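Local coordinates for ferric-siderophore receptor protein (Streptomyces coelicolor, PDB 2X4L) that probably captures ferric siderophores outside the cell membrane and hands them to an uptake transporter, as a solute-binding protein of an iron-import system, at residues W29-V39 with P141-R150; V54-V63 with M159-M170. All coordinates share one frame; numbering follows the deposited sequence.

Contact 1 (W29-V39 with P141-R150)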
loop_
_atom_site.group_PDB
_atom_site.type_symbol
_atom_site.label_atom_id
_atom_site.label_comp_id
_atom_site.label_asym_id
_atom_site.label_seq_id
_atom_site.Cartn_x
_atom_site.Cartn_y
_atom_site.Cartn_z
ATOM N N TRP A 29 -6.940 19.079 19.552
ATOM C CA TRP A 29 -6.524 18.488 18.297
ATOM C C TRP A 29 -7.711 18.300 17.401
ATOM O O TRP A 29 -8.765 17.804 17.867
ATOM C CB TRP A 29 -5.985 17.064 18.629
ATOM C CG TRP A 29 -5.648 16.229 17.355
ATOM C CD1 TRP A 29 -4.543 16.371 16.513
ATOM C CD2 TRP A 29 -6.405 15.143 16.796
ATOM N NE1 TRP A 29 -4.575 15.448 15.533
ATOM C CE2 TRP A 29 -5.718 14.714 15.654
ATOM C CE3 TRP A 29 -7.615 14.502 17.141
ATOM C CZ2 TRP A 29 -6.156 13.652 14.888
ATOM C CZ3 TRP A 29 -8.042 13.359 16.331
ATOM C CH2 TRP A 29 -7.331 13.016 15.233
ATOM N N SER A 30 -7.551 18.641 16.115
ATOM C CA SER A 30 -8.642 18.519 15.139
ATOM C C SER A 30 -8.049 17.915 13.850
ATOM O O SER A 30 -6.925 18.269 13.407
ATOM C CB SER A 30 -9.235 19.929 14.931
ATOM O OG SER A 30 -10.229 19.902 13.947
ATOM N N PHE A 31 -8.782 17.024 13.199
ATOM C CA PHE A 31 -8.393 16.597 11.862
ATOM C C PHE A 31 -9.616 16.262 11.029
ATOM O O PHE A 31 -10.466 15.464 11.453
ATOM C CB PHE A 31 -7.511 15.348 11.949
ATOM C CG PHE A 31 -6.888 14.968 10.617
ATOM C CD1 PHE A 31 -5.832 15.737 10.118
ATOM C CD2 PHE A 31 -7.326 13.835 9.890
ATOM C CE1 PHE A 31 -5.235 15.414 8.900
ATOM C CE2 PHE A 31 -6.802 13.593 8.678
ATOM C CZ PHE A 31 -5.723 14.272 8.193
ATOM N N LYS A 32 -9.686 16.770 9.817
ATOM C CA LYS A 32 -10.779 16.454 8.909
ATOM C C LYS A 32 -10.253 15.363 7.939
ATOM O O LYS A 32 -9.317 15.620 7.199
ATOM C CB LYS A 32 -11.235 17.701 8.185
ATOM C CG LYS A 32 -12.409 17.410 7.204
ATOM C CD LYS A 32 -12.841 18.748 6.414
ATOM C CE LYS A 32 -13.854 18.438 5.296
ATOM N NZ LYS A 32 -15.311 18.485 5.753
ATOM N N ASP A 33 -10.820 14.172 7.984
ATOM C CA ASP A 33 -10.310 13.094 7.139
ATOM C C ASP A 33 -10.914 13.012 5.730
ATOM O O ASP A 33 -11.636 13.961 5.299
ATOM C CB ASP A 33 -10.473 11.708 7.848
ATOM C CG ASP A 33 -11.935 11.160 7.818
ATOM O OD1 ASP A 33 -12.812 11.829 7.202
ATOM O OD2 ASP A 33 -12.194 10.065 8.289
ATOM N N ASP A 34 -10.612 11.954 5.007
ATOM C CA ASP A 34 -10.996 11.888 3.576
ATOM C C ASP A 34 -12.399 11.373 3.350
ATOM O O ASP A 34 -12.848 11.223 2.145
ATOM C CB ASP A 34 -10.016 11.025 2.789
ATOM C CG ASP A 34 -8.692 11.710 2.651
ATOM O OD1 ASP A 34 -8.621 12.984 2.678
ATOM O OD2 ASP A 34 -7.726 10.971 2.384
ATOM N N ARG A 35 -13.123 11.131 4.451
ATOM C CA ARG A 35 -14.540 10.911 4.367
ATOM C C ARG A 35 -15.210 12.258 4.595
ATOM O O ARG A 35 -16.418 12.334 4.654
ATOM C CB ARG A 35 -15.042 9.940 5.448
ATOM C CG ARG A 35 -14.485 8.513 5.248
ATOM C CD ARG A 35 -14.912 7.655 6.398
ATOM N NE ARG A 35 -14.354 8.151 7.635
ATOM C CZ ARG A 35 -14.570 7.652 8.855
ATOM N NH1 ARG A 35 -15.354 6.628 9.058
ATOM N NH2 ARG A 35 -13.990 8.267 9.907
ATOM N N GLY A 36 -14.446 13.324 4.880
ATOM C CA GLY A 36 -15.083 14.635 5.155
ATOM C C GLY A 36 -15.518 14.826 6.634
ATOM O O GLY A 36 -16.162 15.841 7.002
ATOM N N THR A 37 -15.118 13.897 7.498
ATOM C CA THR A 37 -15.499 14.028 8.884
ATOM C C THR A 37 -14.375 14.633 9.720
ATOM O O THR A 37 -13.205 14.305 9.574
ATOM C CB THR A 37 -16.035 12.744 9.474
ATOM O OG1 THR A 37 -15.065 11.757 9.415
ATOM C CG2 THR A 37 -17.199 12.285 8.727
ATOM N N THR A 38 -14.749 15.539 10.612
ATOM C CA THR A 38 -13.777 16.253 11.411
ATOM C C THR A 38 -13.817 15.691 12.799
ATOM O O THR A 38 -14.857 15.800 13.515
ATOM C CB THR A 38 -14.038 17.768 11.492
ATOM O OG1 THR A 38 -13.941 18.310 10.187
ATOM C CG2 THR A 38 -13.000 18.452 12.395
ATOM N N VAL A 39 -12.707 15.119 13.214
ATOM C CA VAL A 39 -12.602 14.653 14.599
ATOM C C VAL A 39 -11.959 15.751 15.418
ATOM O O VAL A 39 -10.925 16.278 15.017
ATOM C CB VAL A 39 -11.739 13.355 14.648
ATOM C CG1 VAL A 39 -11.537 12.898 16.121
ATOM C CG2 VAL A 39 -12.381 12.270 13.762
ATOM N N PRO A 141 -13.301 7.604 18.019
ATOM C CA PRO A 141 -13.547 8.108 16.700
ATOM C C PRO A 141 -12.486 7.518 15.727
ATOM O O PRO A 141 -11.382 7.072 16.133
ATOM C CB PRO A 141 -13.331 9.665 16.824
ATOM C CG PRO A 141 -12.442 9.726 17.964
ATOM C CD PRO A 141 -12.742 8.642 18.902
ATOM N N SER A 142 -12.812 7.614 14.450
ATOM C CA SER A 142 -11.915 7.159 13.413
ATOM C C SER A 142 -11.536 8.221 12.410
ATOM O O SER A 142 -12.319 9.211 12.166
ATOM C CB SER A 142 -12.531 5.958 12.638
ATOM O OG SER A 142 -13.809 6.345 12.108
ATOM N N VAL A 143 -10.405 7.966 11.769
ATOM C CA VAL A 143 -9.861 8.837 10.723
ATOM C C VAL A 143 -9.488 7.898 9.559
ATOM O O VAL A 143 -8.781 6.877 9.775
ATOM C CB VAL A 143 -8.559 9.560 11.246
ATOM C CG1 VAL A 143 -7.810 10.154 10.066
ATOM C CG2 VAL A 143 -8.879 10.653 12.264
ATOM N N ALA A 144 -10.038 8.176 8.382
ATOM C CA ALA A 144 -9.701 7.401 7.190
ATOM C C ALA A 144 -8.899 8.299 6.194
ATOM O O ALA A 144 -9.322 9.399 5.852
ATOM C CB ALA A 144 -10.937 6.900 6.537
ATOM N N ILE A 145 -7.852 7.743 5.649
ATOM C CA ILE A 145 -7.074 8.313 4.596
ATOM C C ILE A 145 -7.334 7.554 3.318
ATOM O O ILE A 145 -7.209 6.337 3.258
ATOM C CB ILE A 145 -5.603 8.334 4.886
ATOM C CG1 ILE A 145 -5.291 9.108 6.221
ATOM C CG2 ILE A 145 -4.803 8.984 3.707
ATOM C CD1 ILE A 145 -5.727 10.604 6.155
ATOM N N SER A 146 -7.853 8.247 2.315
ATOM C CA SER A 146 -8.264 7.569 1.069
ATOM C C SER A 146 -7.115 7.245 0.136
ATOM O O SER A 146 -6.235 8.033 -0.141
ATOM C CB SER A 146 -9.299 8.396 0.270
ATOM O OG SER A 146 -9.657 7.600 -0.905
ATOM N N VAL A 147 -7.130 5.977 -0.260
ATOM C CA VAL A 147 -6.214 5.454 -1.277
ATOM C C VAL A 147 -7.033 4.862 -2.465
ATOM O O VAL A 147 -6.627 3.790 -3.046
ATOM C CB VAL A 147 -5.226 4.417 -0.703
ATOM C CG1 VAL A 147 -4.289 5.069 0.280
ATOM C CG2 VAL A 147 -5.978 3.253 -0.002
ATOM N N PHE A 148 -8.114 5.547 -2.787
ATOM C CA PHE A 148 -9.030 5.170 -3.912
ATOM C C PHE A 148 -8.948 6.206 -5.038
ATOM O O PHE A 148 -9.252 7.367 -4.785
ATOM C CB PHE A 148 -10.503 5.081 -3.407
ATOM C CG PHE A 148 -11.489 4.678 -4.486
ATOM C CD1 PHE A 148 -11.335 3.537 -5.322
ATOM C CD2 PHE A 148 -12.616 5.454 -4.660
ATOM C CE1 PHE A 148 -12.286 3.246 -6.292
ATOM C CE2 PHE A 148 -13.533 5.179 -5.634
ATOM C CZ PHE A 148 -13.388 4.093 -6.459
ATOM N N ASP A 149 -8.597 5.775 -6.259
ATOM C CA ASP A 149 -8.982 6.608 -7.441
ATOM C C ASP A 149 -8.307 7.970 -7.341
ATOM O O ASP A 149 -8.924 9.057 -7.534
ATOM C CB ASP A 149 -10.513 6.723 -7.566
ATOM C CG ASP A 149 -10.959 7.079 -8.983
ATOM O OD1 ASP A 149 -10.192 7.045 -9.947
ATOM O OD2 ASP A 149 -12.172 7.467 -9.102
ATOM N N ARG A 150 -7.013 7.940 -7.063
ATOM C CA ARG A 150 -6.192 9.152 -7.004
ATOM C C ARG A 150 -4.712 8.755 -7.085
ATOM O O ARG A 150 -4.399 7.573 -6.957
ATOM C CB ARG A 150 -6.436 9.941 -5.723
ATOM C CG ARG A 150 -6.044 9.139 -4.462
ATOM C CD ARG A 150 -6.679 9.694 -3.135
ATOM N NE ARG A 150 -8.116 9.712 -3.235
ATOM C CZ ARG A 150 -8.867 10.544 -2.483
ATOM N NH1 ARG A 150 -8.305 11.390 -1.628
ATOM N NH2 ARG A 150 -10.200 10.528 -2.613
HETATM O O HOH W 1 -6.016 10.788 0.123
#
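Val-143 packs against the hairpin formed by strands 29-32 and 38-41, and this is the close, apolar side of the contact. Its CG1 lies 3.7 Å from Phe-31 CD2, the two side chains crossing at about a right angle, while its CG2 reaches the edge of the Trp-29 ring and also Val-39 CG2. Ile-145 CD1 comes to the edge of the Phe-31 ring, and Val-39 CG1 rests on Pro-141 CB. Beside these apolar side chains the hairpin's turn, Asp-33 to Gly-36, is tied to the edge strand 142-146 by polar groups. Asp-33 OD2 accepts from Ala-144 N (2.9 Å, N-H...O 168°) on its anti side, and Arg-35 NE and NH2 both donate to that same oxygen, NE from the syn side. Asp-33 OD1 accepts from Arg-35 N, an Asx turn, and also from Thr-37 N and Thr-37 OG1. Next along the strand, Asp-34 N bonds to Ala-144 O at 3.0 Å, and Asp-34 OD2 takes Ser-146 N on its anti lone pair at 2.7 Å; its OD1 is paired with Arg-158. On the more open side, partly exposed Arg-35, bent at chi3 (-63°), passes Ala-144 CB and meets Ser-142 through few atoms, NH2 donating to OG (2.9 Å). Separately, a water links Asp-34 OD2, Ser-146 O and Arg-150 NH1. Two aspartates thus supply acceptors to an outermost strand's N-H groups, and the nearby arginines would be expected to keep both carboxylates ionised.

Contact 2 (V54-V63 with M159-M170); sequences VAAALFDYGV and MWELAESLGADM
Tyr-61, just past the end of helix 52-60, sets its ring against Ala-163 and Trp-160 of helix 153-165 and Met-170 beyond it. Ala-163 CB meets the ring obliquely, 3.6 Å from Tyr-61 CD2. Met-170 SD also approaches obliquely, 4.3 Å from the Tyr-61 ring centroid, a Met-aromatic contact; its methyl CE is modelled over one face of the tyrosine, but the exact placing of that methyl is doubtful. A bend at chi2 (-51°) in Met-170 also sets SD over one face of the Trp-160 ring, whose side chain crosses that of Tyr-61 at about a right angle. Leu-58 CD2 touches Ala-163 CB at 3.9 Å. Met-159, bent at chi2 and chi3, brings its CG to Ala-57 CB and its CE to Val-54 CG1 (3.8 Å). Val-63 straddles the other helix end, with CG1 on Leu-166 CB and CG2 on Ala-168 CB. Both helices finish in Schellman motifs, at Gly-62 and Gly-167, and their segments cross at -64°. Tyr-61 OH bonds to Tyr-304 N, at the start of helix 304-320. Val-175 of helix 173-195 touches Tyr-61, Trp-160 and Met-170, while Val-54, Leu-58 and Leu-162 pack on Ile-115 of strand 113-118.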
loop_
_atom_site.group_PDB
_atom_site.type_symbol
_atom_site.label_atom_id
_atom_site.label_comp_id
_atom_site.label_asym_id
_atom_site.label_seq_id
_atom_site.Cartn_x
_atom_site.Cartn_y
_atom_site.Cartn_z
ATOM N N VAL A 54 -0.713 1.922 8.244
ATOM C CA VAL A 54 -0.816 3.321 8.694
ATOM C C VAL A 54 0.089 3.563 9.902
ATOM O O VAL A 54 0.884 4.534 9.970
ATOM C CB VAL A 54 -2.281 3.682 9.026
ATOM C CG1 VAL A 54 -2.358 5.078 9.714
ATOM C CG2 VAL A 54 -3.077 3.677 7.711
ATOM N N ALA A 55 0.123 2.595 10.851
ATOM C CA ALA A 55 1.114 2.721 11.981
ATOM C C ALA A 55 2.534 2.778 11.425
ATOM O O ALA A 55 3.373 3.542 11.957
ATOM C CB ALA A 55 0.975 1.499 12.888
ATOM N N ALA A 56 2.831 2.004 10.363
ATOM C CA ALA A 56 4.193 1.973 9.807
ATOM C C ALA A 56 4.534 3.381 9.291
ATOM O O ALA A 56 5.688 3.906 9.478
ATOM C CB ALA A 56 4.281 0.910 8.719
ATOM N N ALA A 57 3.546 4.011 8.627
ATOM C CA ALA A 57 3.792 5.402 8.099
ATOM C C ALA A 57 4.004 6.399 9.233
ATOM O O ALA A 57 4.991 7.179 9.203
ATOM C CB ALA A 57 2.607 5.856 7.248
ATOM N N LEU A 58 3.120 6.338 10.217
ATOM C CA LEU A 58 3.237 7.281 11.339
ATOM C C LEU A 58 4.571 7.078 12.062
ATOM O O LEU A 58 5.189 8.097 12.467
ATOM C CB LEU A 58 2.114 7.040 12.361
ATOM C CG LEU A 58 0.790 7.482 11.783
ATOM C CD1 LEU A 58 -0.400 7.124 12.671
ATOM C CD2 LEU A 58 0.754 8.993 11.564
ATOM N N PHE A 59 5.054 5.831 12.198
ATOM C CA PHE A 59 6.351 5.562 12.823
ATOM C C PHE A 59 7.484 6.359 12.131
ATOM O O PHE A 59 8.415 6.879 12.837
ATOM C CB PHE A 59 6.649 4.071 12.731
ATOM C CG PHE A 59 7.944 3.690 13.411
ATOM C CD1 PHE A 59 7.969 3.411 14.788
ATOM C CD2 PHE A 59 9.129 3.650 12.690
ATOM C CE1 PHE A 59 9.155 3.109 15.396
ATOM C CE2 PHE A 59 10.374 3.347 13.330
ATOM C CZ PHE A 59 10.345 3.058 14.706
ATOM N N ASP A 60 7.464 6.424 10.793
ATOM C CA ASP A 60 8.541 7.143 10.097
ATOM C C ASP A 60 8.526 8.672 10.332
ATOM O O ASP A 60 9.502 9.386 9.986
ATOM C CB ASP A 60 8.380 6.864 8.596
ATOM C CG ASP A 60 8.861 5.517 8.223
ATOM O OD1 ASP A 60 9.429 4.765 9.025
ATOM O OD2 ASP A 60 8.675 5.144 7.045
ATOM N N TYR A 61 7.396 9.161 10.851
ATOM C CA TYR A 61 7.309 10.569 11.305
ATOM C C TYR A 61 7.400 10.685 12.803
ATOM O O TYR A 61 7.078 11.726 13.308
ATOM C CB TYR A 61 5.968 11.093 10.841
ATOM C CG TYR A 61 5.879 11.097 9.333
ATOM C CD1 TYR A 61 6.885 11.712 8.562
ATOM C CD2 TYR A 61 4.814 10.477 8.637
ATOM C CE1 TYR A 61 6.838 11.732 7.157
ATOM C CE2 TYR A 61 4.777 10.528 7.203
ATOM C CZ TYR A 61 5.808 11.177 6.485
ATOM O OH TYR A 61 5.754 11.137 5.095
ATOM N N GLY A 62 7.809 9.621 13.493
ATOM C CA GLY A 62 8.017 9.648 14.932
ATOM C C GLY A 62 6.764 9.740 15.742
ATOM O O GLY A 62 6.852 10.175 16.917
ATOM N N VAL A 63 5.648 9.230 15.188
ATOM C CA VAL A 63 4.388 9.169 15.956
ATOM C C VAL A 63 4.157 7.719 16.336
ATOM O O VAL A 63 4.038 6.890 15.464
ATOM C CB VAL A 63 3.285 9.728 15.108
ATOM C CG1 VAL A 63 1.844 9.398 15.658
ATOM C CG2 VAL A 63 3.516 11.274 14.925
ATOM N N MET A 159 -1.435 12.027 4.795
ATOM C CA MET A 159 -0.798 11.343 5.938
ATOM C C MET A 159 0.265 12.204 6.643
ATOM O O MET A 159 0.419 12.156 7.881
ATOM C CB MET A 159 -0.173 10.023 5.461
ATOM C CG MET A 159 0.340 9.110 6.645
ATOM S SD MET A 159 -1.013 8.562 7.764
ATOM C CE MET A 159 -1.713 7.286 6.738
ATOM N N TRP A 160 1.041 12.966 5.845
ATOM C CA TRP A 160 1.969 13.928 6.408
ATOM C C TRP A 160 1.258 14.963 7.265
ATOM O O TRP A 160 1.694 15.247 8.407
ATOM C CB TRP A 160 2.700 14.544 5.242
ATOM C CG TRP A 160 3.491 15.751 5.470
ATOM C CD1 TRP A 160 3.044 16.965 5.901
ATOM C CD2 TRP A 160 4.860 15.919 5.144
ATOM N NE1 TRP A 160 4.066 17.842 5.992
ATOM C CE2 TRP A 160 5.199 17.246 5.492
ATOM C CE3 TRP A 160 5.852 15.062 4.662
ATOM C CZ2 TRP A 160 6.490 17.762 5.348
ATOM C CZ3 TRP A 160 7.133 15.568 4.481
ATOM C CH2 TRP A 160 7.444 16.925 4.835
ATOM N N GLU A 161 0.166 15.529 6.751
ATOM C CA GLU A 161 -0.601 16.496 7.555
ATOM C C GLU A 161 -1.086 15.841 8.862
ATOM O O GLU A 161 -1.067 16.512 9.927
ATOM C CB GLU A 161 -1.797 17.032 6.731
ATOM C CG GLU A 161 -1.285 17.826 5.535
ATOM C CD GLU A 161 -2.298 18.082 4.391
ATOM O OE1 GLU A 161 -3.479 17.671 4.491
ATOM O OE2 GLU A 161 -1.894 18.801 3.395
ATOM N N LEU A 162 -1.584 14.592 8.774
ATOM C CA LEU A 162 -2.083 13.925 9.966
ATOM C C LEU A 162 -0.951 13.712 10.954
ATOM O O LEU A 162 -1.079 14.054 12.141
ATOM C CB LEU A 162 -2.669 12.573 9.515
ATOM C CG LEU A 162 -3.130 11.632 10.660
ATOM C CD1 LEU A 162 -4.173 12.350 11.519
ATOM C CD2 LEU A 162 -3.751 10.383 10.070
ATOM N N ALA A 163 0.193 13.233 10.485
ATOM C CA ALA A 163 1.290 13.019 11.399
ATOM C C ALA A 163 1.763 14.302 12.133
ATOM O O ALA A 163 1.966 14.286 13.349
ATOM C CB ALA A 163 2.447 12.383 10.608
ATOM N N GLU A 164 1.871 15.408 11.403
ATOM C CA GLU A 164 2.212 16.721 12.009
ATOM C C GLU A 164 1.181 17.132 13.061
ATOM O O GLU A 164 1.561 17.585 14.177
ATOM C CB GLU A 164 2.512 17.825 10.972
ATOM C CG GLU A 164 3.223 19.053 11.665
ATOM C CD GLU A 164 3.474 20.252 10.719
ATOM O OE1 GLU A 164 3.635 19.975 9.543
ATOM O OE2 GLU A 164 3.459 21.473 11.114
ATOM N N SER A 165 -0.105 16.891 12.788
ATOM C CA SER A 165 -1.152 17.262 13.781
ATOM C C SER A 165 -1.004 16.447 15.058
ATOM O O SER A 165 -1.335 16.895 16.143
ATOM C CB SER A 165 -2.513 16.984 13.181
ATOM O OG SER A 165 -2.941 15.622 13.222
ATOM N N LEU A 166 -0.503 15.231 14.918
ATOM C CA LEU A 166 -0.295 14.349 16.062
ATOM C C LEU A 166 1.050 14.561 16.819
ATOM O O LEU A 166 1.336 13.836 17.814
ATOM C CB LEU A 166 -0.423 12.854 15.596
ATOM C CG LEU A 166 -1.806 12.520 15.059
ATOM C CD1 LEU A 166 -1.724 11.151 14.407
ATOM C CD2 LEU A 166 -2.781 12.473 16.198
ATOM N N GLY A 167 1.871 15.491 16.370
ATOM C CA GLY A 167 3.089 15.778 17.127
ATOM C C GLY A 167 4.393 15.494 16.435
ATOM O O GLY A 167 5.473 15.637 17.052
ATOM N N ALA A 168 4.333 15.147 15.151
ATOM C CA ALA A 168 5.577 14.933 14.395
ATOM C C ALA A 168 6.330 16.264 14.138
ATOM O O ALA A 168 5.774 17.337 14.294
ATOM C CB ALA A 168 5.270 14.242 13.117
ATOM N N ASP A 169 7.600 16.189 13.820
ATOM C CA ASP A 169 8.274 17.437 13.400
ATOM C C ASP A 169 8.400 17.251 11.887
ATOM O O ASP A 169 9.259 16.489 11.399
ATOM C CB ASP A 169 9.650 17.619 14.065
ATOM C CG ASP A 169 9.629 17.529 15.608
ATOM O OD1 ASP A 169 8.542 17.668 16.252
ATOM O OD2 ASP A 169 10.746 17.316 16.179
ATOM N N MET A 170 7.538 17.933 11.132
ATOM C CA MET A 170 7.528 17.778 9.652
ATOM C C MET A 170 8.631 18.605 8.943
ATOM O O MET A 170 8.957 18.427 7.743
ATOM C CB MET A 170 6.125 18.038 9.104
ATOM C CG MET A 170 5.153 16.933 9.479
ATOM S SD MET A 170 5.761 15.256 9.083
ATOM C CE MET A 170 4.302 14.313 9.369
#

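The two contacts lie about 14 Å apart, centre to centre, in the lobe built on the parallel sheet of order 92-95, 67-69, 48-51, 113-118, 142-146. Along the chain their segments alternate: 29-39, 54-63, 141-150, 159-170. Strand 142-146, the edge strand of contact 1, is followed, after a short loop, by helix 153-165 of contact 2. That helix touches the hairpin, Trp-29 NE1 probably bonding to Ser-165 OG (2.8 Å) and Phe-31 CE1 packing on Leu-162 CA; strand 142-146 touches it where Ile-145 CG1 meets Met-159 CE. Contact 1 joins the hairpin to the sheet's outer strand; contact 2 joins two helices that pack on that sheet through Ile-115, all within one lobe of the binding-protein fold.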